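Local coordinates for sulfur oxidation protein soxB (Thermus thermophilus, PDB 2WDD) that hydrolyses the sulfur-sulfur bond of a cysteine S-thiosulfonate in the sulfur oxidation pathway, with a two-manganese site, at residues V258-H263 with D280-G285. Sequence-based numbering, arbitrary orientation.
Sequences VVLLSH and DLILSG. With MN (manganese (II) ion), chain H.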
loop_
_atom_site.group_PDB
_atom_site.type_symbol
_atom_site.label_atom_id
_atom_site.label_comp_id
_atom_site.label_asym_id
_atom_site.label_seq_id
_atom_site.Cartn_x
_atom_site.Cartn_y
_atom_site.Cartn_z
ATOM N N VAL A 258 9.917 -20.564 -11.081
ATOM C CA VAL A 258 9.002 -20.310 -9.977
ATOM C C VAL A 258 8.902 -18.820 -9.671
ATOM O O VAL A 258 9.911 -18.157 -9.449
ATOM C CB VAL A 258 9.429 -21.106 -8.722
ATOM C CG1 VAL A 258 8.562 -20.727 -7.506
ATOM C CG2 VAL A 258 9.353 -22.611 -8.993
ATOM N N VAL A 259 7.679 -18.310 -9.674
ATOM C CA VAL A 259 7.409 -16.907 -9.375
ATOM C C VAL A 259 6.612 -16.861 -8.077
ATOM O O VAL A 259 5.598 -17.547 -7.964
ATOM C CB VAL A 259 6.580 -16.253 -10.504
ATOM C CG1 VAL A 259 6.275 -14.778 -10.178
ATOM C CG2 VAL A 259 7.283 -16.398 -11.852
ATOM N N LEU A 260 7.051 -16.048 -7.117
ATOM C CA LEU A 260 6.300 -15.887 -5.873
ATOM C C LEU A 260 5.503 -14.583 -5.966
ATOM O O LEU A 260 6.094 -13.523 -6.083
ATOM C CB LEU A 260 7.233 -15.824 -4.654
ATOM C CG LEU A 260 6.522 -15.587 -3.309
ATOM C CD1 LEU A 260 5.693 -16.821 -2.930
ATOM C CD2 LEU A 260 7.517 -15.265 -2.216
ATOM N N LEU A 261 4.171 -14.678 -5.962
ATOM C CA LEU A 261 3.270 -13.517 -5.973
ATOM C C LEU A 261 3.070 -13.248 -4.486
ATOM O O LEU A 261 2.388 -14.005 -3.796
ATOM C CB LEU A 261 1.926 -13.899 -6.609
ATOM C CG LEU A 261 0.831 -12.834 -6.708
ATOM C CD1 LEU A 261 1.312 -11.604 -7.468
ATOM C CD2 LEU A 261 -0.384 -13.440 -7.391
ATOM N N SER A 262 3.778 -12.244 -3.982
ATOM C CA SER A 262 3.877 -12.004 -2.550
ATOM C C SER A 262 3.197 -10.772 -1.985
ATOM O O SER A 262 3.193 -9.698 -2.599
ATOM C CB SER A 262 5.366 -11.859 -2.218
ATOM O OG SER A 262 5.590 -11.786 -0.824
ATOM N N HIS A 263 2.703 -10.921 -0.758
ATOM C CA HIS A 263 2.204 -9.785 0.001
ATOM C C HIS A 263 2.922 -9.772 1.352
ATOM O O HIS A 263 2.346 -9.378 2.360
ATOM C CB HIS A 263 0.684 -9.751 0.179
ATOM C CG HIS A 263 0.158 -8.366 0.388
ATOM N ND1 HIS A 263 -0.408 -7.622 -0.627
ATOM C CD2 HIS A 263 0.210 -7.551 1.471
ATOM C CE1 HIS A 263 -0.698 -6.414 -0.170
ATOM N NE2 HIS A 263 -0.338 -6.347 1.098
ATOM N N ASP A 280 12.672 -17.882 -8.488
ATOM C CA ASP A 280 13.333 -17.156 -9.563
ATOM C C ASP A 280 12.945 -15.690 -9.646
ATOM O O ASP A 280 13.756 -14.843 -10.009
ATOM C CB ASP A 280 13.087 -17.849 -10.897
ATOM C CG ASP A 280 13.535 -19.298 -10.877
ATOM O OD1 ASP A 280 14.696 -19.549 -10.474
ATOM O OD2 ASP A 280 12.693 -20.185 -11.148
ATOM N N LEU A 281 11.697 -15.396 -9.307
ATOM C CA LEU A 281 11.200 -14.040 -9.378
ATOM C C LEU A 281 10.190 -13.858 -8.259
ATOM O O LEU A 281 9.417 -14.773 -7.972
ATOM C CB LEU A 281 10.482 -13.835 -10.712
ATOM C CG LEU A 281 9.689 -12.538 -10.919
ATOM C CD1 LEU A 281 10.640 -11.345 -10.929
ATOM C CD2 LEU A 281 8.867 -12.590 -12.220
ATOM N N ILE A 282 10.196 -12.680 -7.644
ATOM C CA ILE A 282 9.210 -12.331 -6.613
ATOM C C ILE A 282 8.533 -11.056 -7.094
ATOM O O ILE A 282 9.224 -10.091 -7.444
ATOM C CB ILE A 282 9.826 -12.085 -5.207
ATOM C CG1 ILE A 282 10.474 -13.360 -4.665
ATOM C CG2 ILE A 282 8.721 -11.636 -4.220
ATOM C CD1 ILE A 282 11.310 -13.156 -3.414
ATOM N N LEU A 283 7.200 -11.064 -7.102
ATOM C CA LEU A 283 6.365 -9.909 -7.433
ATOM C C LEU A 283 5.952 -9.445 -6.025
ATOM O O LEU A 283 5.150 -10.100 -5.347
ATOM C CB LEU A 283 5.159 -10.338 -8.281
ATOM C CG LEU A 283 5.580 -10.922 -9.644
ATOM C CD1 LEU A 283 4.384 -11.415 -10.449
ATOM C CD2 LEU A 283 6.424 -9.904 -10.453
ATOM N N SER A 284 6.578 -8.356 -5.581
ATOM C CA SER A 284 6.433 -7.853 -4.215
ATOM C C SER A 284 5.398 -6.763 -4.004
ATOM O O SER A 284 5.591 -5.619 -4.427
ATOM C CB SER A 284 7.783 -7.321 -3.696
ATOM O OG SER A 284 8.775 -8.328 -3.597
ATOM N N GLY A 285 4.332 -7.104 -3.289
ATOM C CA GLY A 285 3.300 -6.145 -2.936
ATOM C C GLY A 285 3.523 -5.665 -1.511
ATOM O O GLY A 285 4.598 -5.833 -0.949
HETATM MN MN MN H . -0.647 -4.779 2.554
HETATM O O HOH W 1 -0.057 -2.820 2.021
#
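Leu261 CD1 meets Leu283 CB at 4.1 Å, the two side chains crossing on the sheet face that also carries Val259 and Leu281. Here the packing is tight. In one of its two conformers Val259 CG1 touches Leu281 CD2 at 4.0 Å and Leu283 CD1 at 3.9 Å. Leu31 and Tyr33 of strand 29-34 cover this face. On the other face Ile282 CG2 meets Ser262 CB at 3.9 Å. Ser262 OG hydrogen-bonds to Asp269 OD1 of helix 266-273, which links these parallel strands in a beta-alpha-beta unit; in one of two conformers Ser284 OG hydrogen-bonds to Asp269 OD2. Leu283 N hydrogen-bonds to Leu260 O at 2.9 Å. Asp280, the one partly exposed residue of the pair, marks the looser end. Its OD2 accepts from Val258 N at 2.8 Å, on the anti side of the carboxylate, and forms a salt bridge with Arg251. An alanine at Asp280 would probably leave Val258 N and the charge of Arg251 without this partner. At the other end Gly285 C lies over one face of the His263 ring. His263 ND1 hydrogen-bonds to Gly130 O, while NE2 binds manganese at 2.2 Å, with Asp132, His163 and His286. The strand pair thus ends in a metal ligand whose ring is held at both nitrogens.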